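Local coordinates for protein KLLA0E03807p (Kluyveromyces lactis, PDB 3SQI) that probably binds centromeric DNA through this N-terminal portion of Ndc10, a budding-yeast protein that serves as a platform for inner kinetochore assembly, at residues W275-P279 with Y306-N311. Residues are numbered along the deposited sequence; the frame is centred on the assembly and turned at random.
Sequences WPQFP and YIEKMN
Residues 275-279 form an extended, irregular strip (phi -52° to -140°, psi 144° to 157°, reaching -179° at Pro-279) packed against the short helix that contains 306-310. Two CA pairs fix the register: Pro-276 with Met-310 at 7.3 Å and Phe-278 with Tyr-306 at 7.2 Å, so the two segments run in opposite senses. About 347 Å² is buried, and the contacts are mainly apolar.

The central element is a Met-aromatic contact. The CA-to-CB bond of Met-310 points toward the strip; with chi1 m (-69°) its methyl CE covers one face of the Phe-278 ring in a CH-pi arrangement, and SD lies 4.6 Å from the ring centroid. The same sulfur sits 3.8 Å from Pro-276 CB. Phe-278 leaves the backbone sideways, but chi1 m (-72°) carries its ring to the helix.

Further apolar packing comes from Phe-278 CD1 to Tyr-306 CD1 (4.1 Å), Phe-278 CE1 to Ile-307 CG1 (4.2 Å) and Pro-279 CD to Tyr-306 CE1 (3.3 Å). Gln-277 O meets the Tyr-306 ring edge, 3.8 Å from CE1.

No hydrogen bond joins the two segments; within 306-311, Met-310 N bonds Tyr-306 O (2.9 Å), and Asn-311 N (3.0 Å) and ND2 (2.8 Å) both donate to Ile-307 O. Asn-311 also bonds Val-186 and Val-188.

This buried packing, about 15 Å at nearest atoms from bound DNA, holds part of the loop between helices 265-269 and 304-310 against the latter, within the CBF3-subunit domain 2 region. Helix 82-100 covers Tyr-306 through Leu-95 and Leu-98, while strand 185-187 flanks Phe-278 through Phe-185 and Ile-307 through Val-186.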
ATOM      1  N   TRP A 275       3.204   9.047  11.291  1.00 77.69           N
ATOM      2  CA  TRP A 275       3.107   8.508   9.939  1.00 63.80           C
ATOM      3  C   TRP A 275       1.977   9.068   9.064  1.00 72.04           C
ATOM      4  O   TRP A 275       0.870   9.345   9.551  1.00 65.87           O
ATOM      5  CB  TRP A 275       3.018   6.986   9.996  1.00 76.38           C
ATOM      6  CG  TRP A 275       4.334   6.354  10.262  1.00 94.15           C
ATOM      7  CD1 TRP A 275       5.437   6.952  10.795  1.00 97.88           C
ATOM      8  CD2 TRP A 275       4.705   5.001   9.980  1.00107.17           C
ATOM      9  NE1 TRP A 275       6.469   6.049  10.879  1.00 97.41           N
ATOM     10  CE2 TRP A 275       6.045   4.845  10.383  1.00104.26           C
ATOM     11  CE3 TRP A 275       4.029   3.907   9.430  1.00113.36           C
ATOM     12  CZ2 TRP A 275       6.723   3.638  10.255  1.00106.50           C
ATOM     13  CZ3 TRP A 275       4.702   2.715   9.303  1.00115.71           C
ATOM     14  CH2 TRP A 275       6.037   2.588   9.714  1.00115.48           C
ATOM     15  N   PRO A 276       2.267   9.223   7.764  1.00 75.66           N
ATOM     16  CA  PRO A 276       1.359   9.575   6.668  1.00 68.95           C
ATOM     17  C   PRO A 276       0.125   8.685   6.623  1.00 62.82           C
ATOM     18  O   PRO A 276       0.207   7.510   6.995  1.00 69.34           O
ATOM     19  CB  PRO A 276       2.211   9.313   5.428  1.00 58.23           C
ATOM     20  CG  PRO A 276       3.593   9.615   5.878  1.00 65.74           C
ATOM     21  CD  PRO A 276       3.669   9.175   7.316  1.00 71.17           C
ATOM     22  N   GLN A 277      -0.991   9.248   6.154  1.00 61.12           N
ATOM     23  CA  GLN A 277      -2.264   8.538   6.014  1.00 69.03           C
ATOM     24  C   GLN A 277      -2.997   8.906   4.719  1.00 68.42           C
ATOM     25  O   GLN A 277      -2.770   9.969   4.146  1.00 64.80           O
ATOM     26  CB  GLN A 277      -3.184   8.872   7.187  1.00 53.60           C
ATOM     27  CG  GLN A 277      -2.634   8.519   8.541  1.00 62.73           C
ATOM     28  CD  GLN A 277      -3.433   9.162   9.659  1.00 71.59           C
ATOM     29  OE1 GLN A 277      -2.896   9.937  10.453  1.00 88.05           O
ATOM     30  NE2 GLN A 277      -4.726   8.851   9.721  1.00 70.60           N
ATOM     31  N   PHE A 278      -3.884   8.030   4.261  1.00 83.26           N
ATOM     32  CA  PHE A 278      -4.791   8.411   3.186  1.00 81.98           C
ATOM     33  C   PHE A 278      -5.896   9.284   3.772  1.00 86.22           C
ATOM     34  O   PHE A 278      -6.247   9.141   4.943  1.00102.63           O
ATOM     35  CB  PHE A 278      -5.397   7.184   2.493  1.00 75.87           C
ATOM     36  CG  PHE A 278      -4.427   6.434   1.626  1.00 69.04           C
ATOM     37  CD1 PHE A 278      -3.804   7.058   0.556  1.00 79.92           C
ATOM     38  CD2 PHE A 278      -4.141   5.101   1.877  1.00 59.05           C
ATOM     39  CE1 PHE A 278      -2.903   6.368  -0.241  1.00 75.97           C
ATOM     40  CE2 PHE A 278      -3.243   4.408   1.086  1.00 62.28           C
ATOM     41  CZ  PHE A 278      -2.625   5.041   0.024  1.00 65.96           C
ATOM     42  N   PRO A 279      -6.437  10.202   2.961  1.00 69.06           N
ATOM     43  CA  PRO A 279      -7.576  11.045   3.334  1.00 68.87           C
ATOM     44  C   PRO A 279      -8.819  10.190   3.475  1.00 88.74           C
ATOM     45  O   PRO A 279      -8.721   8.977   3.282  1.00105.55           O
ATOM     46  CB  PRO A 279      -7.734  11.958   2.121  1.00 81.76           C
ATOM     47  CG  PRO A 279      -6.407  11.930   1.437  1.00 72.08           C
ATOM     48  CD  PRO A 279      -5.893  10.558   1.643  1.00 65.37           C
ATOM     49  N   TYR A 306       0.080  10.701  -3.446  1.00 73.15           N
ATOM     50  CA  TYR A 306      -0.225   9.997  -2.204  1.00 63.87           C
ATOM     51  C   TYR A 306       0.193   8.552  -2.320  1.00 70.76           C
ATOM     52  O   TYR A 306       0.899   8.027  -1.466  1.00 81.00           O
ATOM     53  CB  TYR A 306      -1.726  10.029  -1.920  1.00 73.24           C
ATOM     54  CG  TYR A 306      -2.175  11.203  -1.078  1.00 97.20           C
ATOM     55  CD1 TYR A 306      -2.635  11.016   0.219  1.00102.67           C
ATOM     56  CD2 TYR A 306      -2.137  12.494  -1.577  1.00 93.84           C
ATOM     57  CE1 TYR A 306      -3.044  12.080   0.992  1.00 93.60           C
ATOM     58  CE2 TYR A 306      -2.549  13.566  -0.810  1.00 94.00           C
ATOM     59  CZ  TYR A 306      -3.001  13.354   0.472  1.00 98.59           C
ATOM     60  OH  TYR A 306      -3.409  14.420   1.240  1.00114.58           O
ATOM     61  N   ILE A 307      -0.264   7.919  -3.394  1.00 79.96           N
ATOM     62  CA  ILE A 307      -0.095   6.485  -3.613  1.00 62.27           C
ATOM     63  C   ILE A 307       1.355   6.091  -3.897  1.00 66.72           C
ATOM     64  O   ILE A 307       1.835   5.077  -3.398  1.00 73.64           O
ATOM     65  CB  ILE A 307      -0.994   6.024  -4.758  1.00 66.71           C
ATOM     66  CG1 ILE A 307      -2.452   6.388  -4.452  1.00 77.59           C
ATOM     67  CG2 ILE A 307      -0.846   4.537  -4.994  1.00 78.14           C
ATOM     68  CD1 ILE A 307      -3.444   6.020  -5.558  1.00 72.89           C
ATOM     69  N   GLU A 308       2.057   6.895  -4.692  1.00 69.02           N
ATOM     70  CA  GLU A 308       3.450   6.608  -5.010  1.00 71.65           C
ATOM     71  C   GLU A 308       4.315   6.852  -3.795  1.00 77.30           C
ATOM     72  O   GLU A 308       5.320   6.176  -3.598  1.00101.63           O
ATOM     73  CB  GLU A 308       3.947   7.488  -6.151  1.00 86.30           C
ATOM     74  CG  GLU A 308       3.141   7.375  -7.426  1.00117.26           C
ATOM     75  CD  GLU A 308       3.602   8.354  -8.488  1.00136.46           C
ATOM     76  OE1 GLU A 308       2.735   9.001  -9.112  1.00144.73           O
ATOM     77  OE2 GLU A 308       4.829   8.477  -8.696  1.00140.33           O
ATOM     78  N   LYS A 309       3.927   7.831  -2.985  1.00 62.54           N
ATOM     79  CA  LYS A 309       4.683   8.150  -1.778  1.00 78.36           C
ATOM     80  C   LYS A 309       4.502   7.089  -0.699  1.00 76.11           C
ATOM     81  O   LYS A 309       5.480   6.602  -0.136  1.00 77.01           O
ATOM     82  CB  LYS A 309       4.291   9.523  -1.238  1.00 84.99           C
ATOM     83  CG  LYS A 309       4.861   9.829   0.134  1.00103.02           C
ATOM     84  CD  LYS A 309       6.367  10.054   0.118  1.00113.19           C
ATOM     85  CE  LYS A 309       6.862  10.514   1.490  1.00106.52           C
ATOM     86  NZ  LYS A 309       8.327  10.756   1.513  1.00108.66           N
ATOM     87  N   MET A 310       3.254   6.722  -0.423  1.00 71.62           N
ATOM     88  CA  MET A 310       2.956   5.769   0.645  1.00 74.01           C
ATOM     89  C   MET A 310       3.345   4.338   0.305  1.00 75.46           C
ATOM     90  O   MET A 310       3.746   3.574   1.181  1.00 89.50           O
ATOM     91  CB  MET A 310       1.487   5.858   1.062  1.00 68.27           C
ATOM     92  CG  MET A 310       1.155   7.159   1.784  1.00 55.63           C
ATOM     93  SD  MET A 310       0.198   6.878   3.285  1.00 95.04           S
ATOM     94  CE  MET A 310      -1.452   7.084   2.653  1.00 85.14           C
ATOM     95  N   ASN A 311       3.229   3.976  -0.967  1.00 77.11           N
ATOM     96  CA  ASN A 311       3.720   2.686  -1.432  1.00 63.85           C
ATOM     97  C   ASN A 311       5.194   2.797  -1.825  1.00 61.32           C
ATOM     98  O   ASN A 311       5.847   1.799  -2.135  1.00 68.39           O
ATOM     99  CB  ASN A 311       2.884   2.175  -2.609  1.00 65.12           C
ATOM    100  CG  ASN A 311       1.445   1.855  -2.220  1.00 63.92           C
ATOM    101  OD1 ASN A 311       1.087   0.694  -2.035  1.00 61.63           O
ATOM    102  ND2 ASN A 311       0.616   2.885  -2.102  1.00 67.71           N
TER